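Local coordinates for DnaB intein (Synechocystis sp., PDB 1MI8), which excises itself from its host, the replicative DNA helicase DnaB, by protein splicing, a reaction that includes side-chain cyclization of asparagine, at the interface of chains A and B. Residues are numbered along the deposited sequence; one frame, centred on the assembly and turned at random. Chains: chain A/B, DnaB intein.

Contact 1 and contact 2 lie side by side on one two-fold symmetric interface, the centres of their C-alpha atoms about 8 Å apart. In contact 1 the loops that follow the 3-10 helices 86-88 lie alongside each other, antiparallel, meeting largely through backbone and water. In contact 2 the long strands 120-140 pair antiparallel. A:Leu91 and B:Leu91 belong to both: each amide faces a water of contact 1 while the side chain packs in contact 2. The loop may thus help to support the strand pairing. Whether this dimer has a role in splicing, or forms through crystal packing, the structure alone does not show.

Contact 1: the interface of chains A and B. Residues chain A 87-92; chain B 87-91.
The 3-10 helix 86-88 and the loop after it, as far as residue 92 in chain A, meet their symmetry copies in chain B, running antiparallel. Backbone does most of the touching. A:Ser90 pushes its CB, not its hydroxyl, against the partner's carbonyls: CB lies 3.2 Å from B:Leu89 O. In the twin contact B:Ser90 CB lies 3.4 Å from A:Asp87 O. Each serine OG takes the crowded position between its own backbone N and carbonyl carbon (chi1 42°) and stays farther from the partner, A:Ser90 OG being 3.7 Å from B:Asp87 O. Two ordered waters complete the polar join. Water 2 sits 2.9 Å from the amide A:Leu91 N, nearly straight on the N-H (170° at H). It bridges to B:Leu89 O, 2.7 Å from the water; water 1 links B:Leu91 N to A:Leu89 O in the same way. At one end A:Lys92 N makes a weak, bent hydrogen bond of 3.1 Å to B:Asp87 O. With CG in the same crowded position (chi1 73°), A:Lys92 runs CB and CG past that carbonyl, CB 3.3 Å from B:Asp87 O; farther out CD crosses the extended B:Glu88 chain obliquely near its CG. The opposite charges are too distant for a salt bridge, A:Lys92 NZ standing 6.9 Å from B:Glu88 OE2, so any attraction is probably modest. The site forms a surface turn between strands 82-85 and 94-98 of the intein splicing domain.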
# COMPACT_ATOMS: atom_id res chain seq x y z
N ASP A 87 -2.28 -5.52 -5.93
CA ASP A 87 -3.29 -4.44 -5.76
C ASP A 87 -4.38 -4.65 -4.75
O ASP A 87 -5.23 -3.77 -4.55
CB ASP A 87 -3.93 -4.00 -7.09
CG ASP A 87 -4.85 -5.06 -7.73
OD1 ASP A 87 -5.24 -4.78 -8.89
OD2 ASP A 87 -5.20 -6.12 -7.12
N GLU A 88 -4.34 -5.82 -4.14
CA GLU A 88 -5.24 -6.21 -3.09
C GLU A 88 -4.53 -6.24 -1.71
O GLU A 88 -5.19 -6.40 -0.68
CB GLU A 88 -5.77 -7.61 -3.40
CG GLU A 88 -6.75 -7.64 -4.55
CD GLU A 88 -7.13 -9.07 -4.91
OE1 GLU A 88 -6.38 -10.02 -4.49
OE2 GLU A 88 -8.14 -9.24 -5.62
N LEU A 89 -3.20 -6.13 -1.69
CA LEU A 89 -2.45 -6.17 -0.44
C LEU A 89 -2.60 -4.87 0.31
O LEU A 89 -2.76 -3.80 -0.30
CB LEU A 89 -0.96 -6.38 -0.70
CG LEU A 89 -0.58 -7.65 -1.46
CD1 LEU A 89 0.95 -7.65 -1.82
CD2 LEU A 89 -0.96 -8.84 -0.60
N SER A 90 -2.53 -4.98 1.63
CA SER A 90 -2.58 -3.81 2.52
C SER A 90 -1.44 -3.98 3.51
O SER A 90 -0.83 -5.04 3.62
CB SER A 90 -3.94 -3.73 3.26
OG SER A 90 -4.33 -5.02 3.70
N LEU A 91 -1.17 -2.92 4.25
CA LEU A 91 -0.08 -2.94 5.21
C LEU A 91 -0.32 -3.88 6.38
O LEU A 91 0.61 -4.16 7.16
CB LEU A 91 0.23 -1.52 5.71
CG LEU A 91 0.79 -0.53 4.65
CD1 LEU A 91 1.90 0.25 5.29
CD2 LEU A 91 1.36 -1.23 3.39
N LYS A 92 -1.54 -4.38 6.52
CA LYS A 92 -1.82 -5.34 7.60
C LYS A 92 -1.49 -6.76 7.12
O LYS A 92 -1.64 -7.72 7.87
CB LYS A 92 -3.32 -5.34 7.97
CG LYS A 92 -4.21 -6.02 6.89
CD LYS A 92 -5.71 -5.84 7.15
CE LYS A 92 -6.61 -6.31 5.98
NZ LYS A 92 -6.36 -7.72 5.53
N ASP B 87 -4.19 1.12 7.21
CA ASP B 87 -3.59 -0.23 7.12
C ASP B 87 -4.41 -1.33 6.49
O ASP B 87 -3.94 -2.47 6.37
CB ASP B 87 -3.06 -0.74 8.47
CG ASP B 87 -4.15 -1.06 9.51
OD1 ASP B 87 -3.72 -1.31 10.67
OD2 ASP B 87 -5.38 -1.07 9.22
N GLU B 88 -5.62 -0.95 6.11
CA GLU B 88 -6.55 -1.80 5.43
C GLU B 88 -6.70 -1.40 3.94
O GLU B 88 -7.34 -2.12 3.16
CB GLU B 88 -7.91 -1.68 6.11
CG GLU B 88 -7.96 -2.36 7.47
CD GLU B 88 -9.28 -2.08 8.17
OE1 GLU B 88 -10.01 -1.12 7.74
OE2 GLU B 88 -9.59 -2.81 9.14
N LEU B 89 -6.17 -0.23 3.55
CA LEU B 89 -6.28 0.23 2.17
C LEU B 89 -5.36 -0.54 1.27
O LEU B 89 -4.28 -0.99 1.70
CB LEU B 89 -5.91 1.71 2.06
CG LEU B 89 -6.73 2.68 2.91
CD1 LEU B 89 -6.13 4.12 2.85
CD2 LEU B 89 -8.16 2.64 2.41
N SER B 90 -5.78 -0.67 0.02
CA SER B 90 -4.98 -1.32 -1.02
C SER B 90 -5.01 -0.41 -2.23
O SER B 90 -5.80 0.54 -2.30
CB SER B 90 -5.54 -2.72 -1.38
OG SER B 90 -6.96 -2.66 -1.46
N LEU B 91 -4.15 -0.70 -3.20
CA LEU B 91 -4.07 0.13 -4.39
C LEU B 91 -5.31 0.06 -5.26
O LEU B 91 -5.46 0.86 -6.19
CB LEU B 91 -2.80 -0.23 -5.20
CG LEU B 91 -1.45 0.08 -4.52
CD1 LEU B 91 -0.54 0.67 -5.55
CD2 LEU B 91 -1.55 1.10 -3.35
O HOH W 1 -2.25 -2.81 -2.73
O HOH W 2 -2.57 -0.46 3.68

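Contact 2: the interface of chains A and B. Residues chain A 59, 91, 126-130; chain B 91, 126-129.
B:Ile128 and A:Ile128 lie at the centre of an antiparallel strand pair that joins the two 120-140 strands across the two-fold axis. Each isoleucine gives its amide to the other's carbonyl, with A:Ile128 N 3.1 Å from B:Ile128 O and the N-H approaching nearly along the C=O axis. This reciprocal pair fixes the register, setting A:Ser127 opposite B:Thr129 and A:Thr129 opposite B:Ser127. Farther along, A:Glu130 N donates to B:Val126 O at 3.0 Å, almost straight (174° at H). The side chains of A:Ile128 and B:Ile128 put CG2 anti to the backbone N and CG1 beside it (chi1 -47°). On one face of the paired strands the CG2 methyl of each isoleucine slides past the partner's leucine in the opposite direction, B:Ile128 CG2 meeting A:Leu91 CG at 4.0 Å. B:Leu91 hides almost as much surface and packs against A:Ile128 and A:Tyr59. Its branch carbon CG faces A:Ile128 CG2, while its CD1 methyl reaches A:Tyr59, a residue of strand 49-63. There it comes up beside the CD2-CE2 bond of the phenol ring, not over its centre, 3.4 Å from A:Tyr59 CD2 and 3.5 Å from A:Tyr59 CE2. The opposite face carries the serines and threonines: A:Ser127 OG stands anti to its backbone N (chi1 -164°), pointing toward CB and CG2 of B:Thr129 without hydrogen bonding to its hydroxyl, and A:Thr129 and B:Thr129 cross obliquely, crowded in the model. At the strand end the extended A:Glu130 chain crosses B:Val126, its carboxylate atom A:Glu130 OE2 lying 3.8 Å from the B:Val126 CG1 methyl.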
# COMPACT_ATOMS: atom_id res chain seq x y z
N TYR A 59 4.89 -1.80 -9.79
CA TYR A 59 4.76 -1.28 -8.43
C TYR A 59 5.80 -1.89 -7.52
O TYR A 59 6.01 -3.09 -7.57
CB TYR A 59 3.40 -1.68 -7.85
CG TYR A 59 2.20 -1.26 -8.66
CD1 TYR A 59 1.87 -1.90 -9.84
CD2 TYR A 59 1.43 -0.19 -8.23
CE1 TYR A 59 0.73 -1.45 -10.62
CE2 TYR A 59 0.34 0.26 -8.96
CZ TYR A 59 -0.01 -0.36 -10.15
OH TYR A 59 -1.10 0.15 -10.80
N LEU A 91 -1.17 -2.92 4.25
CA LEU A 91 -0.08 -2.94 5.21
C LEU A 91 -0.32 -3.88 6.38
O LEU A 91 0.61 -4.16 7.16
CB LEU A 91 0.23 -1.52 5.71
CG LEU A 91 0.79 -0.53 4.65
CD1 LEU A 91 1.90 0.25 5.29
CD2 LEU A 91 1.36 -1.23 3.39
N VAL A 126 5.65 -3.15 4.25
CA VAL A 126 5.85 -1.80 4.75
C VAL A 126 5.68 -0.76 3.63
O VAL A 126 5.59 0.45 3.91
CB VAL A 126 7.22 -1.60 5.44
CG1 VAL A 126 7.31 -2.58 6.62
CG2 VAL A 126 8.39 -1.75 4.44
N SER A 127 5.68 -1.22 2.39
CA SER A 127 5.49 -0.29 1.28
C SER A 127 4.97 -0.92 -0.01
O SER A 127 5.35 -2.02 -0.39
CB SER A 127 6.81 0.48 0.96
OG SER A 127 6.48 1.59 0.14
N ILE A 128 4.08 -0.18 -0.67
CA ILE A 128 3.49 -0.57 -1.94
C ILE A 128 3.34 0.76 -2.65
O ILE A 128 2.55 1.64 -2.20
CB ILE A 128 2.09 -1.18 -1.79
CG1 ILE A 128 2.04 -2.24 -0.67
CG2 ILE A 128 1.72 -1.92 -3.10
CD1 ILE A 128 0.56 -2.65 -0.34
N THR A 129 4.12 0.95 -3.70
CA THR A 129 4.04 2.21 -4.42
C THR A 129 4.20 2.05 -5.94
O THR A 129 5.06 1.32 -6.41
CB THR A 129 5.09 3.19 -3.91
OG1 THR A 129 6.27 3.01 -4.66
CG2 THR A 129 5.42 2.97 -2.45
N GLU A 130 3.33 2.69 -6.71
CA GLU A 130 3.38 2.63 -8.16
C GLU A 130 4.70 3.32 -8.59
O GLU A 130 5.07 4.34 -8.01
CB GLU A 130 2.18 3.38 -8.72
CG GLU A 130 2.04 3.35 -10.26
CD GLU A 130 1.08 4.43 -10.73
OE1 GLU A 130 1.58 5.43 -11.30
OE2 GLU A 130 -0.14 4.29 -10.50
N LEU B 91 -4.15 -0.70 -3.20
CA LEU B 91 -4.07 0.13 -4.39
C LEU B 91 -5.31 0.06 -5.26
O LEU B 91 -5.46 0.86 -6.19
CB LEU B 91 -2.80 -0.23 -5.20
CG LEU B 91 -1.45 0.08 -4.52
CD1 LEU B 91 -0.54 0.67 -5.55
CD2 LEU B 91 -1.55 1.10 -3.35
N VAL B 126 -2.09 5.56 -4.95
CA VAL B 126 -0.94 5.13 -5.72
C VAL B 126 0.24 4.78 -4.81
O VAL B 126 1.23 4.19 -5.26
CB VAL B 126 -0.49 6.18 -6.77
CG1 VAL B 126 -1.65 6.42 -7.74
CG2 VAL B 126 0.03 7.47 -6.11
N SER B 127 0.15 5.18 -3.55
CA SER B 127 1.22 4.85 -2.61
C SER B 127 0.82 4.85 -1.14
O SER B 127 0.05 5.69 -0.68
CB SER B 127 2.44 5.81 -2.79
OG SER B 127 3.56 5.23 -2.13
N ILE B 128 1.37 3.88 -0.41
CA ILE B 128 1.16 3.73 1.02
C ILE B 128 2.49 3.21 1.49
O ILE B 128 2.92 2.08 1.11
CB ILE B 128 0.09 2.67 1.36
CG1 ILE B 128 -1.17 2.83 0.50
CG2 ILE B 128 -0.35 2.85 2.83
CD1 ILE B 128 -2.12 1.59 0.65
N THR B 129 3.20 4.03 2.25
CA THR B 129 4.51 3.60 2.72
C THR B 129 4.82 4.08 4.15
O THR B 129 4.57 5.23 4.49
CB THR B 129 5.62 4.08 1.79
OG1 THR B 129 6.04 5.35 2.22
CG2 THR B 129 5.14 4.21 0.36